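Local coordinates for protein Esterase/lipase (Uncultured bacterium, PDB 3K6K) that probably hydrolyses carboxylic ester bonds as a bacterial relative of hormone-sensitive lipase built on the alpha/beta hydrolase fold, at residues A201-F205 against S249-L253; E242-H246 against E299-W303. All coordinates share one frame; numbering follows the deposited sequence.

Contact 1: residues A201-F205 against S249-L253; sequences ADRDF and SEEAL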
# COMPACT_ATOMS: atom_id res chain seq x y z
N ALA A 201 -20.25 -2.18 1.33
CA ALA A 201 -21.00 -3.40 1.65
C ALA A 201 -21.72 -4.04 0.47
O ALA A 201 -21.55 -5.23 0.24
CB ALA A 201 -22.00 -3.20 2.90
N ASP A 202 -22.51 -3.24 -0.22
CA ASP A 202 -23.30 -3.63 -1.35
C ASP A 202 -22.50 -3.90 -2.61
O ASP A 202 -23.06 -4.25 -3.57
CB ASP A 202 -24.35 -2.56 -1.66
CG ASP A 202 -25.31 -2.29 -0.49
OD1 ASP A 202 -25.51 -3.19 0.38
OD2 ASP A 202 -25.90 -1.18 -0.47
N ARG A 203 -21.21 -3.70 -2.59
CA ARG A 203 -20.42 -4.02 -3.73
C ARG A 203 -19.74 -5.37 -3.52
O ARG A 203 -19.12 -5.88 -4.43
CB ARG A 203 -19.35 -2.97 -3.93
CG ARG A 203 -19.74 -1.70 -4.61
CD ARG A 203 -18.42 -1.34 -5.22
NE ARG A 203 -17.96 -0.01 -4.94
CZ ARG A 203 -16.75 0.46 -5.25
NH1 ARG A 203 -15.81 -0.25 -5.86
NH2 ARG A 203 -16.48 1.68 -4.93
N ASP A 204 -19.85 -5.91 -2.29
CA ASP A 204 -19.17 -7.14 -1.87
C ASP A 204 -20.10 -8.36 -1.87
O ASP A 204 -20.97 -8.51 -0.99
CB ASP A 204 -18.58 -6.96 -0.48
CG ASP A 204 -17.51 -8.00 -0.16
OD1 ASP A 204 -17.59 -9.15 -0.65
OD2 ASP A 204 -16.56 -7.65 0.59
N PHE A 205 -19.92 -9.25 -2.85
CA PHE A 205 -20.82 -10.38 -3.03
C PHE A 205 -20.06 -11.65 -2.67
O PHE A 205 -20.44 -12.72 -3.11
CB PHE A 205 -21.32 -10.50 -4.48
CG PHE A 205 -21.62 -9.19 -5.17
CD1 PHE A 205 -22.61 -8.34 -4.69
CD2 PHE A 205 -20.97 -8.86 -6.34
CE1 PHE A 205 -22.90 -7.18 -5.35
CE2 PHE A 205 -21.25 -7.66 -7.00
CZ PHE A 205 -22.21 -6.83 -6.49
N SER A 249 -10.82 -3.69 -4.76
CA SER A 249 -11.71 -2.59 -4.56
C SER A 249 -13.06 -2.99 -3.99
O SER A 249 -13.62 -2.22 -3.18
CB SER A 249 -11.98 -1.86 -5.89
OG SER A 249 -11.97 -2.79 -7.00
N GLU A 250 -13.62 -4.11 -4.44
CA GLU A 250 -15.04 -4.42 -4.11
C GLU A 250 -15.14 -5.16 -2.78
O GLU A 250 -15.73 -6.28 -2.65
CB GLU A 250 -15.73 -5.20 -5.21
CG GLU A 250 -15.50 -4.66 -6.59
CD GLU A 250 -15.83 -3.22 -6.75
OE1 GLU A 250 -17.01 -2.87 -6.69
OE2 GLU A 250 -14.91 -2.40 -6.99
N GLU A 251 -14.59 -4.53 -1.77
CA GLU A 251 -14.41 -5.23 -0.52
C GLU A 251 -14.93 -4.48 0.72
O GLU A 251 -14.46 -3.39 1.09
CB GLU A 251 -12.93 -5.59 -0.38
CG GLU A 251 -12.50 -6.59 -1.40
CD GLU A 251 -11.51 -7.59 -0.84
OE1 GLU A 251 -11.77 -8.04 0.27
OE2 GLU A 251 -10.46 -7.94 -1.49
N ALA A 252 -15.92 -5.09 1.36
CA ALA A 252 -16.40 -4.60 2.65
C ALA A 252 -15.21 -4.45 3.65
O ALA A 252 -15.29 -3.63 4.55
CB ALA A 252 -17.44 -5.57 3.21
N LEU A 253 -14.17 -5.29 3.48
CA LEU A 253 -12.99 -5.38 4.37
C LEU A 253 -11.71 -4.68 3.76
O LEU A 253 -10.56 -4.97 4.11
CB LEU A 253 -12.69 -6.85 4.72
CG LEU A 253 -13.81 -7.73 5.29
CD1 LEU A 253 -13.30 -9.09 5.76
CD2 LEU A 253 -14.48 -7.00 6.47
O HOH W 1 -18.93 -5.02 -7.01
O HOH W 2 -14.15 -7.85 1.70
O HOH W 3 -16.07 -9.02 -2.80
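Asp204 grips the backbone of the facing loop: Ala252 N donates to Asp204 OD2 over 2.7 Å, with an N-H...O angle of 157°, and it meets the lone pair anti to OD1. The methyl of Ala252 lies beside the same carboxylate, its CB 3.5 Å from Asp204 OD2. Partly exposed Arg203 meets buried Glu250 in a salt bridge, closest at 2.6 Å between Arg203 NH1 and Glu250 OE2. That hydrogen bond is bent and weak; the carboxylate sits at the guanidinium edge, the two planes 30° apart. A bend at chi2 (-54°) turns the Glu250 carboxylate toward Arg203. Its OE1 is modelled too close to a neighbour to be placed firmly.

Three waters form the next layer. One donates to both Asp204 OD2 and Glu251 OE1 and accepts from Leu253 N, bridging the two side chains and the backbone. A second joins Glu250 O to Asp204 OD1, weakly at the latter, and a third donates to Arg203 O, its link to Glu250 OE1 being doubtful.

Further out, Asp204 OD1 accepts from the backbone N atoms of Leu206 and Ala207, which fixes the carboxylate's rotation. Arg203 NH2 donates to Ala266 O of the second subunit, tying this edge to the dimer. Glu251 OE2 takes hydrogen bonds from Ser185 and Gly248, and OE1 from His281 ND1. With Ser157 on a GxSxG elbow, this geometry is consistent with the acid loop of an alpha/beta hydrolase Ser-His-acid triad, in which Asp204 OD2 holds the N-H of Ala252, the residue after Glu251.

Contact 2: residues E242-H246 against E299-W303; sequences EMLIH and EICHW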
# COMPACT_ATOMS: atom_id res chain seq x y z
N GLU A 242 8.46 -8.16 7.34
CA GLU A 242 7.83 -7.41 6.24
C GLU A 242 6.53 -7.98 5.69
O GLU A 242 6.38 -9.19 5.52
CB GLU A 242 8.79 -7.05 5.16
CG GLU A 242 9.73 -8.12 4.77
CD GLU A 242 10.96 -7.57 4.03
OE1 GLU A 242 10.82 -6.61 3.23
OE2 GLU A 242 12.06 -8.12 4.21
N MET A 243 5.59 -7.08 5.40
CA MET A 243 4.26 -7.46 5.01
C MET A 243 3.99 -7.04 3.56
O MET A 243 4.37 -5.93 3.15
CB MET A 243 3.28 -6.75 5.92
CG MET A 243 3.22 -7.26 7.36
SD MET A 243 1.97 -6.26 8.20
CE MET A 243 1.80 -6.96 9.85
N LEU A 244 3.40 -7.97 2.79
CA LEU A 244 2.82 -7.66 1.49
C LEU A 244 1.34 -7.98 1.68
O LEU A 244 1.00 -9.08 2.11
CB LEU A 244 3.46 -8.51 0.40
CG LEU A 244 2.91 -8.28 -1.04
CD1 LEU A 244 3.40 -6.91 -1.71
CD2 LEU A 244 3.20 -9.50 -1.93
N ILE A 245 0.49 -6.98 1.48
CA ILE A 245 -0.97 -7.11 1.48
C ILE A 245 -1.52 -6.90 0.03
O ILE A 245 -1.17 -5.93 -0.67
CB ILE A 245 -1.65 -6.11 2.50
CG1 ILE A 245 -1.04 -6.22 3.89
CG2 ILE A 245 -3.16 -6.38 2.62
CD1 ILE A 245 -1.35 -5.11 4.71
N HIS A 246 -2.32 -7.83 -0.46
CA HIS A 246 -3.10 -7.54 -1.66
C HIS A 246 -4.58 -7.47 -1.33
O HIS A 246 -5.01 -8.12 -0.37
CB HIS A 246 -2.86 -8.57 -2.72
CG HIS A 246 -1.58 -8.36 -3.44
ND1 HIS A 246 -1.28 -8.99 -4.63
CD2 HIS A 246 -0.56 -7.52 -3.17
CE1 HIS A 246 -0.08 -8.59 -5.02
NE2 HIS A 246 0.36 -7.67 -4.17
N GLU A 299 3.07 -11.48 -8.97
CA GLU A 299 3.76 -10.51 -8.14
C GLU A 299 4.08 -11.00 -6.72
O GLU A 299 5.19 -10.73 -6.22
CB GLU A 299 2.99 -9.19 -8.08
CG GLU A 299 2.91 -8.53 -9.39
CD GLU A 299 2.14 -7.23 -9.38
OE1 GLU A 299 2.04 -6.65 -10.49
OE2 GLU A 299 1.65 -6.78 -8.31
N ILE A 300 3.11 -11.70 -6.11
CA ILE A 300 3.26 -12.25 -4.77
C ILE A 300 4.43 -13.19 -4.75
O ILE A 300 5.22 -13.19 -3.79
CB ILE A 300 2.03 -13.04 -4.30
CG1 ILE A 300 0.86 -12.11 -3.88
CG2 ILE A 300 2.39 -13.93 -3.10
CD1 ILE A 300 -0.47 -12.79 -4.03
N CYS A 301 4.54 -14.00 -5.81
CA CYS A 301 5.60 -14.99 -5.89
C CYS A 301 6.94 -14.29 -6.09
O CYS A 301 7.91 -14.65 -5.45
CB CYS A 301 5.32 -16.08 -6.95
SG CYS A 301 4.01 -17.25 -6.37
N HIS A 302 6.97 -13.28 -6.94
CA HIS A 302 8.18 -12.52 -7.10
C HIS A 302 8.61 -11.98 -5.70
O HIS A 302 9.79 -12.07 -5.30
CB HIS A 302 7.96 -11.38 -8.10
CG HIS A 302 9.23 -10.78 -8.62
ND1 HIS A 302 9.93 -11.32 -9.69
CD2 HIS A 302 9.94 -9.69 -8.24
CE1 HIS A 302 11.00 -10.58 -9.95
NE2 HIS A 302 11.03 -9.59 -9.07
N TRP A 303 7.65 -11.43 -4.97
CA TRP A 303 7.93 -10.91 -3.67
C TRP A 303 8.49 -12.01 -2.81
O TRP A 303 9.52 -11.84 -2.15
CB TRP A 303 6.67 -10.40 -3.03
CG TRP A 303 6.90 -9.53 -1.84
CD1 TRP A 303 7.13 -8.14 -1.83
CD2 TRP A 303 6.84 -9.93 -0.47
NE1 TRP A 303 7.26 -7.71 -0.52
CE2 TRP A 303 7.07 -8.78 0.32
CE3 TRP A 303 6.60 -11.13 0.16
CZ2 TRP A 303 7.05 -8.83 1.73
CZ3 TRP A 303 6.61 -11.18 1.53
CH2 TRP A 303 6.82 -10.03 2.31
O HOH W 4 2.47 -6.30 -5.48
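Glu299 faces His246 through a water that lies 2.8 Å from His246 NE2 and donates to Glu299 OE2 at 3.0 Å. The imidazole and carboxylate planes are nearly perpendicular. The same carboxylate oxygen makes a salt bridge with Lys274, while a hydrogen bond between His246 ND1 and Ser296 OG helps fix the ring. One residue on, Ile300 lays its CG1 branch obliquely against the imidazole, with Ile300 CG1 3.8 Å from His246 CE1. This branch also meets Leu244, whose CD2 is 4.0 Å from Ile300 CG1.

Trp303 ends the run and has the broadest contact. With CG anti to the backbone N (chi1 -165°), its indole extends toward the strand and offers one face to Leu244. Leu244 CB stands 3.7 Å from the centroid of the six-membered ring and 15° off its normal, a CH-pi contact, while CD2 reaches Trp303 CG at 3.7 Å. At the ring edge, near its plane, Glu242 O approaches Trp303 CH2 to 3.3 Å.

Strand 243-246 and helix 299-303 run antiparallel (178°). Ile300 and Trp303 also touch Leu184 and Val182 of strand 180-184, so the helix packs across neighbouring strands of the central sheet. The chemistry implies a mainly apolar join, with dispersion and CH-pi contacts in its middle; at its margins Glu242 OE1 pairs with Arg307 in a salt bridge and Trp303 NE1 donates to Glu272.

Contacts 1 and 2 follow one another along strand 243-248: contact 2 lies on its first four residues, 243-246, with Glu242 just before them, and contact 1 uses the loop 249-253 that leaves its C-terminal end. Their centres are about 22 Å apart, and nothing but chain continuity joins them. Contact 1 is the more peripheral, its centre about 17 Å from the chain centre against about 13 Å for that of contact 2. The probable catalytic acid, Glu251, belongs to contact 1, whereas His246 of contact 2 lies near the putative triad without touching it. Surroundings differ too: contact 1 reaches the second subunit, but contact 2 meets no other chain.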